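SusD homolog (Bacteroides thetaiotaomicron, PDB 3EHM) probably binds mucin O-glycans as a SusD-like outer-membrane lipoprotein, contributing to their use by a human gut symbiont. Local coordinates at residues E240-E245 and F376-V381; D422-G425 and E431-L434; P486-F491 and T507-G512. All blocks are in the same frame, centred on the assembly; numbering follows the deposited sequence.

Contact 1: E240-E245 and F376-V381; sequences EDISSE and FQEQGV
With CG1 set beside the backbone N (chi1 -62°) and CD1 extended beyond it (chi2 174°), Ile242 reaches from a 3-10 turn to the last turn of helix 364-378, where Glu378 holds its CG beside its own backbone N. This is a loop-to-helix-end contact in the SusD-like fold, and the helix closes in a Schellman motif with Gly380 at positive phi. Ile242 CD1 does most of the touching: it lies 3.8 Å from Gln377 CB and 3.8 Å from Glu378 CG, so one methyl meets the aliphatic parts of two neighbouring polar side chains. The Ile242 and Glu378 chains cross at a slant, and no direct hydrogen bond joins the segments.

Beyond this small apolar patch two acids approach, Glu245 OE1 standing 4.5 Å from Glu378 OE2. Their repulsion is probably eased by Arg343, which forms a salt bridge with Glu245 OE1 and a long, weak ion pair with Glu378 OE2. Glu378 OE1 turns to the hydroxyl of Ser345, and Lys247 pairs with Glu245 OE2. A water bridges the two acids, donating to Glu245 OE1 at 2.8 Å and to Glu378 OE2 at 2.5 Å.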
ATOM      1  N   GLU A 240      11.605 -14.390   0.823  1.00 17.55           N
ATOM      2  CA  GLU A 240      12.533 -14.228  -0.296  1.00 19.91           C
ATOM      3  C   GLU A 240      12.140 -15.071  -1.501  1.00 20.59           C
ATOM      4  O   GLU A 240      12.723 -14.938  -2.578  1.00 20.99           O
ATOM      5  CB  GLU A 240      13.947 -14.629   0.121  1.00 23.79           C
ATOM      6  CG  GLU A 240      14.443 -13.998   1.398  1.00 27.31           C
ATOM      7  CD  GLU A 240      15.840 -14.468   1.749  1.00 30.44           C
ATOM      8  OE1 GLU A 240      16.068 -15.698   1.751  1.00 34.66           O
ATOM      9  OE2 GLU A 240      16.708 -13.615   2.025  1.00 33.88           O
ATOM     10  N   ASP A 241      11.157 -15.941  -1.310  1.00 20.44           N
ATOM     11  CA  ASP A 241      10.695 -16.820  -2.373  1.00 21.30           C
ATOM     12  C   ASP A 241       9.215 -16.558  -2.601  1.00 19.70           C
ATOM     13  O   ASP A 241       8.485 -16.249  -1.664  1.00 18.75           O
ATOM     14  CB  ASP A 241      10.920 -18.277  -1.959  1.00 24.73           C
ATOM     15  CG  ASP A 241      12.359 -18.545  -1.547  1.00 29.76           C
ATOM     16  OD1 ASP A 241      13.232 -18.612  -2.439  1.00 31.43           O
ATOM     17  OD2 ASP A 241      12.620 -18.672  -0.331  1.00 31.12           O
ATOM     18  N   ILE A 242       8.767 -16.673  -3.845  1.00 18.42           N
ATOM     19  CA  ILE A 242       7.362 -16.425  -4.143  1.00 17.44           C
ATOM     20  C   ILE A 242       6.463 -17.373  -3.347  1.00 17.80           C
ATOM     21  O   ILE A 242       5.347 -17.016  -2.962  1.00 16.67           O
ATOM     22  CB  ILE A 242       7.089 -16.575  -5.655  1.00 17.43           C
ATOM     23  CG1 ILE A 242       7.906 -15.530  -6.430  1.00 18.30           C
ATOM     24  CG2 ILE A 242       5.604 -16.397  -5.942  1.00 17.14           C
ATOM     25  CD1 ILE A 242       7.828 -15.672  -7.944  1.00 19.55           C
ATOM     26  N   SER A 243       6.965 -18.575  -3.080  1.00 18.47           N
ATOM     27  CA  SER A 243       6.204 -19.570  -2.329  1.00 18.80           C
ATOM     28  C   SER A 243       5.909 -19.136  -0.891  1.00 19.05           C
ATOM     29  O   SER A 243       5.042 -19.711  -0.235  1.00 18.87           O
ATOM     30  CB  SER A 243       6.954 -20.908  -2.323  1.00 19.14           C
ATOM     31  OG  SER A 243       8.233 -20.778  -1.726  1.00 22.39           O
ATOM     32  N   SER A 244       6.625 -18.126  -0.402  1.00 17.78           N
ATOM     33  CA  SER A 244       6.415 -17.632   0.958  1.00 18.13           C
ATOM     34  C   SER A 244       5.619 -16.325   1.009  1.00 16.76           C
ATOM     35  O   SER A 244       5.374 -15.785   2.089  1.00 17.36           O
ATOM     36  CB  SER A 244       7.759 -17.424   1.661  1.00 18.94           C
ATOM     37  OG  SER A 244       8.411 -18.657   1.909  1.00 22.11           O
ATOM     38  N   GLU A 245       5.210 -15.821  -0.152  1.00 15.84           N
ATOM     39  CA  GLU A 245       4.464 -14.568  -0.204  1.00 14.38           C
ATOM     40  C   GLU A 245       3.160 -14.671   0.574  1.00 14.40           C
ATOM     41  O   GLU A 245       2.560 -15.744   0.659  1.00 12.32           O
ATOM     42  CB  GLU A 245       4.165 -14.177  -1.655  1.00 14.80           C
ATOM     43  CG  GLU A 245       3.087 -15.016  -2.325  1.00 16.04           C
ATOM     44  CD  GLU A 245       2.910 -14.682  -3.800  1.00 17.98           C
ATOM     45  OE1 GLU A 245       3.551 -13.726  -4.286  1.00 15.63           O
ATOM     46  OE2 GLU A 245       2.122 -15.380  -4.473  1.00 18.32           O
ATOM     47  N   PHE A 376       9.155  -9.939 -12.103  1.00 13.39           N
ATOM     48  CA  PHE A 376       8.799 -10.460 -13.420  1.00 15.31           C
ATOM     49  C   PHE A 376       8.273 -11.882 -13.265  1.00 14.92           C
ATOM     50  O   PHE A 376       7.321 -12.283 -13.929  1.00 16.04           O
ATOM     51  CB  PHE A 376      10.020 -10.455 -14.347  1.00 17.13           C
ATOM     52  CG  PHE A 376      10.199  -9.172 -15.112  1.00 16.71           C
ATOM     53  CD1 PHE A 376      10.079  -7.943 -14.479  1.00 14.49           C
ATOM     54  CD2 PHE A 376      10.492  -9.198 -16.471  1.00 16.69           C
ATOM     55  CE1 PHE A 376      10.246  -6.755 -15.187  1.00 16.38           C
ATOM     56  CE2 PHE A 376      10.660  -8.018 -17.186  1.00 16.27           C
ATOM     57  CZ  PHE A 376      10.537  -6.794 -16.543  1.00 14.44           C
ATOM     58  N   GLN A 377       8.903 -12.645 -12.383  1.00 15.38           N
ATOM     59  CA  GLN A 377       8.475 -14.013 -12.144  1.00 16.77           C
ATOM     60  C   GLN A 377       7.103 -14.015 -11.483  1.00 16.67           C
ATOM     61  O   GLN A 377       6.240 -14.816 -11.835  1.00 16.63           O
ATOM     62  CB  GLN A 377       9.489 -14.740 -11.266  1.00 19.03           C
ATOM     63  CG  GLN A 377      10.812 -15.029 -11.963  1.00 23.07           C
ATOM     64  CD  GLN A 377      11.797 -15.743 -11.058  1.00 25.43           C
ATOM     65  OE1 GLN A 377      11.465 -16.747 -10.434  1.00 30.16           O
ATOM     66  NE2 GLN A 377      13.018 -15.231 -10.988  1.00 27.77           N
ATOM     67  N   GLU A 378       6.897 -13.109 -10.533  1.00 17.24           N
ATOM     68  CA  GLU A 378       5.613 -13.019  -9.846  1.00 16.07           C
ATOM     69  C   GLU A 378       4.498 -12.741 -10.854  1.00 16.82           C
ATOM     70  O   GLU A 378       3.401 -13.289 -10.747  1.00 16.50           O
ATOM     71  CB  GLU A 378       5.645 -11.899  -8.791  1.00 14.83           C
ATOM     72  CG  GLU A 378       6.687 -12.107  -7.708  1.00 14.58           C
ATOM     73  CD  GLU A 378       6.769 -10.965  -6.701  1.00 13.83           C
ATOM     74  OE1 GLU A 378       6.529  -9.795  -7.067  1.00 14.65           O
ATOM     75  OE2 GLU A 378       7.104 -11.239  -5.538  1.00 11.13           O
ATOM     76  N   GLN A 379       4.792 -11.902 -11.844  1.00 15.63           N
ATOM     77  CA  GLN A 379       3.808 -11.525 -12.852  1.00 15.32           C
ATOM     78  C   GLN A 379       3.786 -12.430 -14.083  1.00 16.61           C
ATOM     79  O   GLN A 379       3.017 -12.200 -15.015  1.00 15.90           O
ATOM     80  CB  GLN A 379       4.044 -10.072 -13.278  1.00 16.47           C
ATOM     81  CG  GLN A 379       4.133  -9.105 -12.100  1.00 14.90           C
ATOM     82  CD  GLN A 379       2.894  -9.136 -11.224  1.00 18.12           C
ATOM     83  OE1 GLN A 379       2.936  -8.758 -10.050  1.00 19.53           O
ATOM     84  NE2 GLN A 379       1.780  -9.576 -11.792  1.00 13.19           N
ATOM     85  N   GLY A 380       4.635 -13.451 -14.086  1.00 16.99           N
ATOM     86  CA  GLY A 380       4.676 -14.373 -15.207  1.00 18.44           C
ATOM     87  C   GLY A 380       5.134 -13.778 -16.525  1.00 18.37           C
ATOM     88  O   GLY A 380       4.732 -14.248 -17.588  1.00 16.11           O
ATOM     89  N   VAL A 381       5.966 -12.740 -16.473  1.00 17.28           N
ATOM     90  CA  VAL A 381       6.461 -12.124 -17.699  1.00 18.29           C
ATOM     91  C   VAL A 381       7.945 -12.409 -17.873  1.00 18.70           C
ATOM     92  O   VAL A 381       8.632 -12.773 -16.920  1.00 18.65           O
ATOM     93  CB  VAL A 381       6.248 -10.601 -17.701  1.00 18.72           C
ATOM     94  CG1 VAL A 381       4.762 -10.296 -17.791  1.00 19.37           C
ATOM     95  CG2 VAL A 381       6.854  -9.991 -16.447  1.00 17.54           C
TER
HETATM   96  O   HOH W   1       6.238 -13.049  -4.036  1.00 15.47           O

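Contact 2: D422-G425 and E431-L434; sequences DYTG and EEQL
Glu432 OE2 takes the backbone N-H of Thr424 at 2.7 Å in a nearly straight bond (172°), and also accepts from the hydroxyl of Thr416. The carboxylate, one turn into helix 429-445 of this SusD-like fold, thereby ties the helix to the loop that leads into it. Its other oxygen, OE1, receives Gly425 N at 3.1 Å. Both oxygens use their syn lone pairs, so two successive amides of the loop share one carboxylate.

CG of Glu432 stands anti to the backbone N (chi1 -172°) and the chain runs on extended, which carries the charge across to the loop. There the carboxylate comes to the edge of the Tyr423 ring with its plane perpendicular to that of the ring, CD lying 3.8 Å from Tyr423 CD2. Replacing Glu432 by an alanine would probably leave the Thr424 and Gly425 amides without their acceptor and free the loop to shift.

Next along the helix, Gln433 reaches obliquely across to the tyrosine, its CG 3.7 Å from Tyr423 CE2. The amide and ring planes are 57° apart, and Gln433 NE2 donates to Tyr423 OH at 2.9 Å, the oxygen lying close to the amide plane.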
ATOM      1  N   ASP A 422      22.721   3.996 -15.132  1.00 23.09           N
ATOM      2  CA  ASP A 422      22.312   5.117 -15.983  1.00 21.84           C
ATOM      3  C   ASP A 422      21.750   6.268 -15.145  1.00 20.74           C
ATOM      4  O   ASP A 422      20.619   6.192 -14.665  1.00 20.84           O
ATOM      5  CB  ASP A 422      21.266   4.625 -16.988  1.00 20.86           C
ATOM      6  CG  ASP A 422      20.842   5.695 -17.972  1.00 21.88           C
ATOM      7  OD1 ASP A 422      21.723   6.309 -18.607  1.00 22.13           O
ATOM      8  OD2 ASP A 422      19.623   5.913 -18.122  1.00 22.28           O
ATOM      9  N   TYR A 423      22.526   7.341 -14.988  1.00 19.20           N
ATOM     10  CA  TYR A 423      22.097   8.476 -14.167  1.00 18.75           C
ATOM     11  C   TYR A 423      21.711   9.760 -14.891  1.00 19.05           C
ATOM     12  O   TYR A 423      22.434  10.248 -15.756  1.00 18.14           O
ATOM     13  CB  TYR A 423      23.176   8.793 -13.129  1.00 18.73           C
ATOM     14  CG  TYR A 423      23.513   7.603 -12.279  1.00 20.62           C
ATOM     15  CD1 TYR A 423      24.653   6.845 -12.525  1.00 21.06           C
ATOM     16  CD2 TYR A 423      22.639   7.175 -11.283  1.00 19.76           C
ATOM     17  CE1 TYR A 423      24.911   5.680 -11.803  1.00 22.63           C
ATOM     18  CE2 TYR A 423      22.883   6.017 -10.561  1.00 21.97           C
ATOM     19  CZ  TYR A 423      24.016   5.272 -10.826  1.00 23.03           C
ATOM     20  OH  TYR A 423      24.228   4.101 -10.131  1.00 25.97           O
ATOM     21  N   THR A 424      20.565  10.310 -14.508  1.00 18.18           N
ATOM     22  CA  THR A 424      20.074  11.544 -15.100  1.00 17.81           C
ATOM     23  C   THR A 424      20.894  12.715 -14.577  1.00 17.90           C
ATOM     24  O   THR A 424      21.098  13.701 -15.277  1.00 17.65           O
ATOM     25  CB  THR A 424      18.585  11.740 -14.774  1.00 17.99           C
ATOM     26  OG1 THR A 424      17.841  10.687 -15.396  1.00 15.87           O
ATOM     27  CG2 THR A 424      18.081  13.078 -15.291  1.00 19.30           C
ATOM     28  N   GLY A 425      21.363  12.598 -13.339  1.00 16.72           N
ATOM     29  CA  GLY A 425      22.191  13.640 -12.765  1.00 17.76           C
ATOM     30  C   GLY A 425      21.522  14.873 -12.190  1.00 18.00           C
ATOM     31  O   GLY A 425      22.209  15.861 -11.916  1.00 19.98           O
ATOM     32  N   GLU A 431      20.992   9.593  -4.258  1.00 14.97           N
ATOM     33  CA  GLU A 431      19.568   9.921  -4.286  1.00 15.72           C
ATOM     34  C   GLU A 431      18.872   9.309  -5.496  1.00 15.58           C
ATOM     35  O   GLU A 431      17.728   8.874  -5.396  1.00 13.55           O
ATOM     36  CB  GLU A 431      19.363  11.439  -4.295  1.00 16.36           C
ATOM     37  CG  GLU A 431      19.482  12.098  -2.925  1.00 20.96           C
ATOM     38  CD  GLU A 431      18.236  11.904  -2.068  1.00 23.72           C
ATOM     39  OE1 GLU A 431      17.142  12.333  -2.497  1.00 22.54           O
ATOM     40  OE2 GLU A 431      18.349  11.331  -0.962  1.00 23.90           O
ATOM     41  N   GLU A 432      19.555   9.280  -6.640  1.00 15.33           N
ATOM     42  CA  GLU A 432      18.950   8.707  -7.838  1.00 14.75           C
ATOM     43  C   GLU A 432      18.893   7.192  -7.735  1.00 13.91           C
ATOM     44  O   GLU A 432      17.973   6.565  -8.253  1.00 15.18           O
ATOM     45  CB  GLU A 432      19.713   9.112  -9.105  1.00 16.03           C
ATOM     46  CG  GLU A 432      18.984   8.674 -10.374  1.00 15.05           C
ATOM     47  CD  GLU A 432      19.505   9.335 -11.638  1.00 16.21           C
ATOM     48  OE1 GLU A 432      20.326  10.275 -11.537  1.00 16.57           O
ATOM     49  OE2 GLU A 432      19.078   8.913 -12.735  1.00 14.34           O
ATOM     50  N   GLN A 433      19.880   6.603  -7.067  1.00 14.46           N
ATOM     51  CA  GLN A 433      19.890   5.160  -6.883  1.00 14.13           C
ATOM     52  C   GLN A 433      18.677   4.795  -6.025  1.00 14.96           C
ATOM     53  O   GLN A 433      18.001   3.799  -6.287  1.00 14.94           O
ATOM     54  CB  GLN A 433      21.194   4.718  -6.211  1.00 15.88           C
ATOM     55  CG  GLN A 433      22.419   4.966  -7.083  1.00 18.10           C
ATOM     56  CD  GLN A 433      23.719   4.508  -6.442  1.00 19.27           C
ATOM     57  OE1 GLN A 433      23.934   4.697  -5.246  1.00 18.50           O
ATOM     58  NE2 GLN A 433      24.603   3.923  -7.247  1.00 17.26           N
ATOM     59  N   LEU A 434      18.398   5.604  -5.002  1.00 12.65           N
ATOM     60  CA  LEU A 434      17.231   5.359  -4.158  1.00 13.96           C
ATOM     61  C   LEU A 434      15.981   5.531  -5.020  1.00 13.27           C
ATOM     62  O   LEU A 434      15.030   4.757  -4.923  1.00 12.05           O
ATOM     63  CB  LEU A 434      17.173   6.347  -2.990  1.00 14.02           C
ATOM     64  CG  LEU A 434      15.900   6.261  -2.129  1.00 14.85           C
ATOM     65  CD1 LEU A 434      15.833   4.901  -1.441  1.00 15.72           C
ATOM     66  CD2 LEU A 434      15.888   7.374  -1.095  1.00 15.15           C
TER

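Contact 3: P486-F491 and T507-G512; sequences PERFRF and TLLGGG
The C-terminal end of the short helix 505-509 packs here against an irregular loop segment, 486-491, late in the chain of this SusD-like protein. The helix ends in a Schellman motif with Gly510 as its C-prime residue, and Leu509, the residue just before it, turns its side chain to Arg488. The two side chains approach from opposite directions, and the isobutyl end of the leucine lies over one face of the guanidinium. Leu509 CD1 sits over the centre of that flat group, 3.6 Å above its plane and 3.7 Å from Arg488 CZ. The second methyl, CD2, is shifted toward the root of the guanidinium, 3.4 Å from Arg488 NE and 4.0 Å from Arg488 CD. No hydrogen bond spans the two segments, so this part of the contact is packing of methyls on a flat cation.

The torsions of Arg488 present its guanidinium to the leucine: CG falls between the backbone N and the carbonyl carbon (chi1 63°), and a bend at chi3 (-74°) swings the flat group broadside to the methyls. Polar bonds outside the two segments fix its rotation. NH1 donates to the carbonyl oxygen of Ile514, and NH2 to that of Phe140, at the end of helix 116-140. Phe491 CD2 lies at the edge of the guanidinium, in its plane, and the Phe491 ring also stacks on that of Phe140. The buried charge is thus held through its N-H groups by main-chain carbonyls while a face takes the methyls.

Gly512 stays at the margin, its O 4.1 Å from Arg488 NH1, and hydrogen-bonds instead to Thr517. Leucine methyls laid on an arginine face join the loop to the C-terminal end of helix 505-509, which is closed by a glycine-ended Schellman motif.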
ATOM      1  N   PRO A 486      -2.267  13.713  -0.913  1.00 12.17           N
ATOM      2  CA  PRO A 486      -2.429  14.184   0.465  1.00 12.29           C
ATOM      3  C   PRO A 486      -1.309  13.553   1.300  1.00 12.34           C
ATOM      4  O   PRO A 486      -0.819  12.470   0.967  1.00 11.01           O
ATOM      5  CB  PRO A 486      -3.808  13.647   0.859  1.00 12.08           C
ATOM      6  CG  PRO A 486      -4.533  13.548  -0.463  1.00 13.97           C
ATOM      7  CD  PRO A 486      -3.468  12.992  -1.370  1.00 12.46           C
ATOM      8  N   GLU A 487      -0.890  14.228   2.365  1.00 12.25           N
ATOM      9  CA  GLU A 487       0.164  13.693   3.224  1.00 12.70           C
ATOM     10  C   GLU A 487      -0.416  12.670   4.205  1.00 11.90           C
ATOM     11  O   GLU A 487       0.315  11.869   4.793  1.00 12.32           O
ATOM     12  CB  GLU A 487       0.834  14.821   4.021  1.00 16.29           C
ATOM     13  CG  GLU A 487       1.621  15.844   3.200  1.00 16.21           C
ATOM     14  CD  GLU A 487       2.877  15.272   2.560  1.00 19.31           C
ATOM     15  OE1 GLU A 487       3.363  14.209   3.012  1.00 17.22           O
ATOM     16  OE2 GLU A 487       3.392  15.900   1.607  1.00 20.67           O
ATOM     17  N   ARG A 488      -1.735  12.696   4.374  1.00 13.67           N
ATOM     18  CA  ARG A 488      -2.404  11.787   5.305  1.00 13.51           C
ATOM     19  C   ARG A 488      -3.904  12.015   5.257  1.00 15.13           C
ATOM     20  O   ARG A 488      -4.365  13.014   4.711  1.00 15.69           O
ATOM     21  CB  ARG A 488      -1.935  12.071   6.738  1.00 13.71           C
ATOM     22  CG  ARG A 488      -2.313  13.483   7.234  1.00 15.67           C
ATOM     23  CD  ARG A 488      -1.844  13.760   8.669  1.00 13.72           C
ATOM     24  NE  ARG A 488      -2.644  13.072   9.686  1.00 12.99           N
ATOM     25  CZ  ARG A 488      -3.786  13.533  10.191  1.00 15.15           C
ATOM     26  NH1 ARG A 488      -4.285  14.692   9.784  1.00 14.48           N
ATOM     27  NH2 ARG A 488      -4.437  12.832  11.110  1.00 13.82           N
ATOM     28  N   PHE A 489      -4.658  11.079   5.827  1.00 14.17           N
ATOM     29  CA  PHE A 489      -6.103  11.219   5.932  1.00 14.36           C
ATOM     30  C   PHE A 489      -6.254  11.967   7.254  1.00 13.72           C
ATOM     31  O   PHE A 489      -5.352  11.918   8.090  1.00 13.57           O
ATOM     32  CB  PHE A 489      -6.792   9.851   6.072  1.00 13.12           C
ATOM     33  CG  PHE A 489      -7.310   9.278   4.780  1.00 14.78           C
ATOM     34  CD1 PHE A 489      -7.135   9.947   3.573  1.00 14.73           C
ATOM     35  CD2 PHE A 489      -7.980   8.054   4.776  1.00 15.26           C
ATOM     36  CE1 PHE A 489      -7.616   9.404   2.377  1.00 17.34           C
ATOM     37  CE2 PHE A 489      -8.463   7.505   3.586  1.00 16.19           C
ATOM     38  CZ  PHE A 489      -8.280   8.185   2.386  1.00 15.86           C
ATOM     39  N   ARG A 490      -7.367  12.666   7.451  1.00 13.94           N
ATOM     40  CA  ARG A 490      -7.580  13.355   8.718  1.00 13.56           C
ATOM     41  C   ARG A 490      -8.695  12.594   9.423  1.00 14.56           C
ATOM     42  O   ARG A 490      -9.504  11.935   8.770  1.00 13.70           O
ATOM     43  CB  ARG A 490      -8.013  14.813   8.507  1.00 14.68           C
ATOM     44  CG  ARG A 490      -9.444  14.973   8.004  1.00 16.59           C
ATOM     45  CD  ARG A 490      -9.963  16.393   8.181  1.00 16.23           C
ATOM     46  NE  ARG A 490     -11.345  16.503   7.722  1.00 18.00           N
ATOM     47  CZ  ARG A 490     -12.159  17.510   8.016  1.00 18.57           C
ATOM     48  NH1 ARG A 490     -11.735  18.513   8.774  1.00 18.12           N
ATOM     49  NH2 ARG A 490     -13.408  17.505   7.562  1.00 15.93           N
ATOM     50  N   PHE A 491      -8.730  12.662  10.746  1.00 14.58           N
ATOM     51  CA  PHE A 491      -9.786  11.988  11.489  1.00 15.19           C
ATOM     52  C   PHE A 491     -11.072  12.774  11.289  1.00 15.52           C
ATOM     53  O   PHE A 491     -11.038  13.958  10.942  1.00 15.40           O
ATOM     54  CB  PHE A 491      -9.443  11.931  12.978  1.00 16.39           C
ATOM     55  CG  PHE A 491      -8.289  11.030  13.293  1.00 15.76           C
ATOM     56  CD1 PHE A 491      -8.449   9.652  13.295  1.00 16.91           C
ATOM     57  CD2 PHE A 491      -7.027  11.558  13.544  1.00 16.56           C
ATOM     58  CE1 PHE A 491      -7.368   8.808  13.542  1.00 15.13           C
ATOM     59  CE2 PHE A 491      -5.939  10.722  13.793  1.00 15.07           C
ATOM     60  CZ  PHE A 491      -6.112   9.346  13.789  1.00 15.69           C
ATOM     61  N   THR A 507      -1.306  17.716  18.761  1.00 19.41           N
ATOM     62  CA  THR A 507      -0.013  17.765  19.436  1.00 21.61           C
ATOM     63  C   THR A 507       0.806  16.523  19.061  1.00 20.23           C
ATOM     64  O   THR A 507       2.016  16.605  18.846  1.00 19.78           O
ATOM     65  CB  THR A 507      -0.177  17.816  20.972  1.00 23.37           C
ATOM     66  OG1 THR A 507      -0.953  18.967  21.334  1.00 24.98           O
ATOM     67  CG2 THR A 507       1.181  17.899  21.648  1.00 24.24           C
ATOM     68  N   LEU A 508       0.142  15.374  18.973  1.00 19.01           N
ATOM     69  CA  LEU A 508       0.837  14.147  18.610  1.00 18.81           C
ATOM     70  C   LEU A 508       1.329  14.224  17.166  1.00 17.84           C
ATOM     71  O   LEU A 508       2.374  13.672  16.828  1.00 18.19           O
ATOM     72  CB  LEU A 508      -0.088  12.941  18.790  1.00 18.65           C
ATOM     73  CG  LEU A 508      -0.523  12.670  20.231  1.00 18.61           C
ATOM     74  CD1 LEU A 508      -1.532  11.536  20.255  1.00 20.62           C
ATOM     75  CD2 LEU A 508       0.687  12.331  21.087  1.00 16.61           C
ATOM     76  N   LEU A 509       0.574  14.924  16.327  1.00 17.83           N
ATOM     77  CA  LEU A 509       0.915  15.097  14.918  1.00 18.07           C
ATOM     78  C   LEU A 509       1.985  16.164  14.718  1.00 19.68           C
ATOM     79  O   LEU A 509       2.777  16.091  13.777  1.00 18.51           O
ATOM     80  CB  LEU A 509      -0.325  15.503  14.118  1.00 17.22           C
ATOM     81  CG  LEU A 509      -1.361  14.457  13.705  1.00 18.32           C
ATOM     82  CD1 LEU A 509      -2.646  15.164  13.291  1.00 17.88           C
ATOM     83  CD2 LEU A 509      -0.815  13.603  12.555  1.00 16.68           C
ATOM     84  N   GLY A 510       2.009  17.151  15.608  1.00 19.69           N
ATOM     85  CA  GLY A 510       2.964  18.234  15.471  1.00 20.36           C
ATOM     86  C   GLY A 510       2.420  19.169  14.409  1.00 20.45           C
ATOM     87  O   GLY A 510       3.155  19.939  13.787  1.00 21.06           O
ATOM     88  N   GLY A 511       1.109  19.087  14.201  1.00 19.01           N
ATOM     89  CA  GLY A 511       0.453  19.919  13.211  1.00 18.29           C
ATOM     90  C   GLY A 511      -1.053  19.763  13.280  1.00 16.95           C
ATOM     91  O   GLY A 511      -1.566  18.995  14.094  1.00 19.28           O
ATOM     92  N   GLY A 512      -1.766  20.486  12.426  1.00 15.73           N
ATOM     93  CA  GLY A 512      -3.216  20.401  12.431  1.00 15.80           C
ATOM     94  C   GLY A 512      -3.708  19.069  11.900  1.00 16.32           C
ATOM     95  O   GLY A 512      -3.020  18.416  11.107  1.00 14.09           O
TER

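In the fold
The three contacts lie in series within the SusD-like region of one chain, contact 1 closing before contact 2 opens and contact 2 before contact 3. None touches another. Contacts 1 and 3 lie on opposite sides of the chain's centre, their own centres 36 Å apart; contact 2 is 27 Å from contact 1 and 31 Å from contact 3, centre to centre. They share no helix: contact 1 uses the end of helix 364-378, contact 2 the early part of helix 429-445, and contact 3 the end of helix 505-509. Each joins a loop to a helix, so the largely helical fold is tied to its connecting loops at three separate places.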